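Local coordinates for methylmalonyl-CoA carboxyltransferase 5S subunit (Propionibacterium freudenreichii subsp. shermanii, PDB 1RQB), which transfers the carboxyl group of carboxylated biotin on the 1.3S subunit to pyruvate, forming oxaloacetate at a cobalt-bearing active site, at residues A460-F463 with F464-A468; W84-L87 with R88-K92. All coordinates share one frame; numbering follows the deposited sequence.

Interaction 1 (A460-F463 with F464-A468)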
loop_
_atom_site.group_PDB
_atom_site.type_symbol
_atom_site.label_atom_id
_atom_site.label_comp_id
_atom_site.label_asym_id
_atom_site.label_seq_id
_atom_site.Cartn_x
_atom_site.Cartn_y
_atom_site.Cartn_z
ATOM N N ALA A 460 -33.286 2.269 18.268
ATOM C CA ALA A 460 -33.586 1.364 19.386
ATOM C C ALA A 460 -34.967 0.717 19.248
ATOM O O ALA A 460 -35.105 -0.491 19.436
ATOM C CB ALA A 460 -33.481 2.114 20.714
ATOM N N PRO A 461 -36.015 1.499 18.939
ATOM C CA PRO A 461 -37.343 0.879 18.811
ATOM C C PRO A 461 -37.413 -0.281 17.815
ATOM O O PRO A 461 -37.927 -1.354 18.128
ATOM C CB PRO A 461 -38.231 2.047 18.384
ATOM C CG PRO A 461 -37.588 3.213 19.078
ATOM C CD PRO A 461 -36.111 2.962 18.809
ATOM N N VAL A 462 -36.903 -0.053 16.611
ATOM C CA VAL A 462 -36.929 -1.084 15.563
ATOM C C VAL A 462 -36.036 -2.261 15.964
ATOM O O VAL A 462 -36.413 -3.422 15.813
ATOM C CB VAL A 462 -36.443 -0.518 14.216
ATOM C CG1 VAL A 462 -36.300 -1.646 13.191
ATOM C CG2 VAL A 462 -37.434 0.514 13.706
ATOM N N PHE A 463 -34.858 -1.966 16.494
ATOM C CA PHE A 463 -33.930 -3.038 16.882
ATOM C C PHE A 463 -34.546 -3.940 17.955
ATOM O O PHE A 463 -34.521 -5.164 17.832
ATOM C CB PHE A 463 -32.609 -2.454 17.397
ATOM C CG PHE A 463 -31.683 -3.487 17.966
ATOM C CD1 PHE A 463 -31.271 -4.570 17.190
ATOM C CD2 PHE A 463 -31.258 -3.408 19.282
ATOM C CE1 PHE A 463 -30.451 -5.559 17.725
ATOM C CE2 PHE A 463 -30.433 -4.397 19.829
ATOM C CZ PHE A 463 -30.032 -5.470 19.050
ATOM N N PHE A 464 -35.100 -3.343 19.006
ATOM C CA PHE A 464 -35.676 -4.128 20.108
ATOM C C PHE A 464 -36.784 -5.053 19.601
ATOM O O PHE A 464 -36.973 -6.153 20.119
ATOM C CB PHE A 464 -36.258 -3.202 21.185
ATOM C CG PHE A 464 -35.221 -2.480 22.012
ATOM C CD1 PHE A 464 -35.593 -1.409 22.818
ATOM C CD2 PHE A 464 -33.886 -2.875 22.000
ATOM C CE1 PHE A 464 -34.651 -0.737 23.604
ATOM C CE2 PHE A 464 -32.935 -2.212 22.781
ATOM C CZ PHE A 464 -33.320 -1.140 23.584
ATOM N N GLU A 465 -37.510 -4.619 18.580
ATOM C CA GLU A 465 -38.627 -5.426 18.070
ATOM C C GLU A 465 -38.139 -6.603 17.221
ATOM O O GLU A 465 -38.805 -7.637 17.164
ATOM C CB GLU A 465 -39.562 -4.563 17.223
ATOM C CG GLU A 465 -40.841 -5.290 16.820
ATOM C CD GLU A 465 -41.299 -4.962 15.412
ATOM O OE1 GLU A 465 -41.317 -3.765 15.049
ATOM O OE2 GLU A 465 -41.654 -5.906 14.671
ATOM N N HIS A 466 -36.973 -6.477 16.587
ATOM C CA HIS A 466 -36.489 -7.524 15.675
ATOM C C HIS A 466 -35.305 -8.326 16.221
ATOM O O HIS A 466 -34.942 -9.345 15.638
ATOM C CB HIS A 466 -36.063 -6.877 14.358
ATOM C CG HIS A 466 -37.206 -6.395 13.523
ATOM N ND1 HIS A 466 -38.096 -7.254 12.915
ATOM C CD2 HIS A 466 -37.594 -5.145 13.178
ATOM C CE1 HIS A 466 -38.981 -6.554 12.229
ATOM N NE2 HIS A 466 -38.698 -5.272 12.371
ATOM N N ARG A 467 -34.698 -7.877 17.314
ATOM C CA ARG A 467 -33.506 -8.535 17.869
ATOM C C ARG A 467 -33.664 -10.049 18.014
ATOM O O ARG A 467 -32.703 -10.790 17.812
ATOM C CB ARG A 467 -33.135 -7.928 19.232
ATOM C CG ARG A 467 -32.074 -8.741 19.999
ATOM C CD ARG A 467 -31.580 -7.991 21.234
ATOM N NE ARG A 467 -32.675 -7.546 22.092
ATOM C CZ ARG A 467 -32.540 -6.629 23.044
ATOM N NH1 ARG A 467 -31.349 -6.072 23.256
ATOM N NH2 ARG A 467 -33.593 -6.255 23.767
ATOM N N ALA A 468 -34.858 -10.508 18.372
ATOM C CA ALA A 468 -35.122 -11.937 18.596
ATOM C C ALA A 468 -34.871 -12.788 17.347
ATOM O O ALA A 468 -34.703 -14.002 17.455
ATOM C CB ALA A 468 -36.564 -12.129 19.082
#

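Interaction 2 (W84-L87 with R88-K92)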
loop_
_atom_site.group_PDB
_atom_site.type_symbol
_atom_site.label_atom_id
_atom_site.label_comp_id
_atom_site.label_asym_id
_atom_site.label_seq_id
_atom_site.Cartn_x
_atom_site.Cartn_y
_atom_site.Cartn_z
ATOM N N TRP A 84 -23.706 -5.466 22.736
ATOM C CA TRP A 84 -23.242 -6.008 24.020
ATOM C C TRP A 84 -23.015 -7.519 23.907
ATOM O O TRP A 84 -22.141 -8.076 24.568
ATOM C CB TRP A 84 -24.249 -5.661 25.132
ATOM C CG TRP A 84 -24.391 -4.159 25.340
ATOM C CD1 TRP A 84 -25.347 -3.345 24.797
ATOM C CD2 TRP A 84 -23.529 -3.304 26.107
ATOM N NE1 TRP A 84 -25.135 -2.047 25.177
ATOM C CE2 TRP A 84 -24.027 -1.989 25.979
ATOM C CE3 TRP A 84 -22.383 -3.520 26.889
ATOM C CZ2 TRP A 84 -23.419 -0.888 26.604
ATOM C CZ3 TRP A 84 -21.781 -2.430 27.512
ATOM C CH2 TRP A 84 -22.298 -1.130 27.367
ATOM N N GLU A 85 -23.792 -8.195 23.068
ATOM C CA GLU A 85 -23.594 -9.642 22.900
ATOM C C GLU A 85 -22.291 -9.875 22.131
ATOM O O GLU A 85 -21.578 -10.848 22.370
ATOM C CB GLU A 85 -24.769 -10.254 22.134
ATOM C CG GLU A 85 -24.650 -11.752 21.896
ATOM C CD GLU A 85 -24.772 -12.575 23.168
ATOM O OE1 GLU A 85 -24.743 -13.825 23.066
ATOM O OE2 GLU A 85 -24.899 -11.984 24.266
ATOM N N ARG A 86 -21.982 -8.976 21.198
ATOM C CA ARG A 86 -20.739 -9.105 20.425
ATOM C C ARG A 86 -19.543 -8.955 21.369
ATOM O O ARG A 86 -18.581 -9.718 21.300
ATOM C CB ARG A 86 -20.668 -8.037 19.318
ATOM C CG ARG A 86 -19.323 -8.025 18.576
ATOM C CD ARG A 86 -19.223 -6.940 17.485
ATOM N NE ARG A 86 -20.092 -7.211 16.341
ATOM C CZ ARG A 86 -20.006 -6.582 15.168
ATOM N NH1 ARG A 86 -19.097 -5.633 14.981
ATOM N NH2 ARG A 86 -20.807 -6.932 14.164
ATOM N N LEU A 87 -19.613 -7.967 22.259
ATOM C CA LEU A 87 -18.530 -7.740 23.227
ATOM C C LEU A 87 -18.382 -8.967 24.130
ATOM O O LEU A 87 -17.271 -9.434 24.373
ATOM C CB LEU A 87 -18.813 -6.498 24.083
ATOM C CG LEU A 87 -17.866 -6.243 25.266
ATOM C CD1 LEU A 87 -16.412 -6.197 24.787
ATOM C CD2 LEU A 87 -18.246 -4.935 25.937
ATOM N N ARG A 88 -19.494 -9.490 24.642
ATOM C CA ARG A 88 -19.408 -10.676 25.505
ATOM C C ARG A 88 -18.781 -11.855 24.759
ATOM O O ARG A 88 -17.970 -12.595 25.317
ATOM C CB ARG A 88 -20.791 -11.065 26.044
ATOM C CG ARG A 88 -21.220 -10.173 27.199
ATOM C CD ARG A 88 -22.541 -10.607 27.814
ATOM N NE ARG A 88 -23.701 -10.266 27.002
ATOM C CZ ARG A 88 -24.417 -9.159 27.178
ATOM N NH1 ARG A 88 -24.085 -8.302 28.132
ATOM N NH2 ARG A 88 -25.466 -8.909 26.408
ATOM N N THR A 89 -19.154 -12.022 23.498
ATOM C CA THR A 89 -18.626 -13.133 22.693
ATOM C C THR A 89 -17.119 -12.966 22.492
ATOM O O THR A 89 -16.360 -13.922 22.649
ATOM C CB THR A 89 -19.332 -13.212 21.326
ATOM O OG1 THR A 89 -20.724 -13.469 21.535
ATOM C CG2 THR A 89 -18.752 -14.344 20.489
ATOM N N PHE A 90 -16.680 -11.755 22.164
ATOM C CA PHE A 90 -15.245 -11.511 21.960
ATOM C C PHE A 90 -14.474 -11.783 23.253
ATOM O O PHE A 90 -13.373 -12.332 23.224
ATOM C CB PHE A 90 -15.007 -10.064 21.526
ATOM C CG PHE A 90 -15.252 -9.814 20.053
ATOM C CD1 PHE A 90 -15.678 -8.564 19.612
ATOM C CD2 PHE A 90 -15.028 -10.808 19.110
ATOM C CE1 PHE A 90 -15.878 -8.305 18.242
ATOM C CE2 PHE A 90 -15.225 -10.558 17.736
ATOM C CZ PHE A 90 -15.653 -9.300 17.311
ATOM N N ARG A 91 -15.053 -11.401 24.389
ATOM C CA ARG A 91 -14.382 -11.592 25.684
ATOM C C ARG A 91 -14.177 -13.085 25.947
ATOM O O ARG A 91 -13.147 -13.504 26.473
ATOM C CB ARG A 91 -15.243 -11.006 26.809
ATOM C CG ARG A 91 -14.709 -11.200 28.232
ATOM C CD ARG A 91 -13.415 -10.442 28.514
ATOM N NE ARG A 91 -12.239 -10.934 27.800
ATOM C CZ ARG A 91 -11.084 -10.272 27.757
ATOM N NH1 ARG A 91 -10.975 -9.100 28.371
ATOM N NH2 ARG A 91 -10.032 -10.790 27.135
ATOM N N LYS A 92 -15.173 -13.875 25.575
ATOM C CA LYS A 92 -15.157 -15.329 25.792
ATOM C C LYS A 92 -14.219 -16.041 24.813
ATOM O O LYS A 92 -13.501 -16.962 25.199
ATOM C CB LYS A 92 -16.583 -15.871 25.638
ATOM C CG LYS A 92 -16.695 -17.379 25.681
ATOM C CD LYS A 92 -18.151 -17.830 25.559
ATOM C CE LYS A 92 -18.825 -17.285 24.298
ATOM N NZ LYS A 92 -18.068 -17.571 23.041
#

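Interaction 1 (A460-F463 with F464-A468)
R467 reaches back along the helix to F463, four residues earlier, and lays the aliphatic part of its chain against the phenyl ring. Its CB stands 4.2 Å from the centroid of the F463 ring, a CH-pi contact made over one face but shifted toward the rim. Further out, R467 CD comes within 3.7 Å of F463 CZ, while the guanidinium plane is turned 67° from that of the ring. F463 takes part because its CG lies anti to the backbone N (chi1 173°), which carries the ring forward along the helix toward R467. The charged end of R467 goes past the ring to salt bridges with D449 and D82.

F464 is set differently: CG sits beside the backbone N (chi1 -72°), and the ring turns back over A460, whose carbonyl group lies against one face. F464 CE1 also meets A460 CB at 4.2 Å. Between the two phenylalanines, F463 CD2 and F464 CD2 approach to 3.8 Å with the side chains at a slant. On another side of the helix V462 CG1 touches H466 CD2 at 3.7 Å, in the plane of the imidazole at its edge.

F463 O accepts from R467 N at 2.8 Å and from H466 N at 3.0 Å, the latter donor lying well above the carbonyl plane. These i+4 and i+3 bonds lie in the C-terminal part of the stretch, on the short helix 460-466 within the conserved carboxylase domain, where F464 and R467 both meet D449 of helix 447-455.

Interaction 2 (W84-L87 with R88-K92)
The carbonyl oxygen E85 O is gripped twice by T89: the backbone N and the hydroxyl OG1 of T89 each donate to it, each at 2.9 Å. The two donors come from opposite faces of the carbonyl plane. With OG1 beside its own backbone N (chi1 -62°), T89 turns its hydroxyl back to the preceding turn, and the polarity of that group is met within the helix.

The side chain of E85, bent at chi2, crosses that of R88 at about a right angle. OE2 meets the guanidinium at its edge, near its plane, in a salt bridge to R88 NE; the 3.4 Å separation between E85 OE2 and R88 NE makes the hydrogen bond weak despite its straightness. The carboxylate is tilted 58° from the guanidinium, and R88 NH1 has a further partner in N129 OD1. W84 O lies 3.6 Å above the centre of the guanidinium plane of R88, over one face, while also accepting from R88 N.

These i+3 and i+4 contacts run along helix 83-93, which packs beside the parallel strands of the TIM barrel: L87 touches W67 and F90 touches C66, both of strand 63-68.

On another side R86 and F90 lie side by side, pointing the same way. R86 CG meets F90 CE1 at 3.5 Å, an approach oblique to the ring, and R86 CD follows at 3.7 Å from the same F90 CE1. Beyond this the R86 guanidinium, 63° from the ring plane, makes a salt bridge with E81, and the side chain of R86 comes within about 4 Å of that of H36, a substrate-binding residue.

Along the chain interaction 2 comes first, in helix 83-93 of the pyruvate carboxyltransferase range, and interaction 1 follows far later, in helix 460-466 of the conserved carboxylase range. Each lies within one continuous stretch, so neither closes a loop, and the two neither nest nor cross. The centres of interaction 1 and interaction 2 are about 19 Å apart and their nearest atoms about 7 Å, without touching. Shared neighbours connect them: D82 accepts from the backbone N of W84 and forms a salt bridge with R467, and helix 447-455 presents D449 to F464 and R467 and E448 to W84 and R88. Helix 447-455 thus touches both helix 83-93, on the flank of the TIM barrel, and helix 460-466.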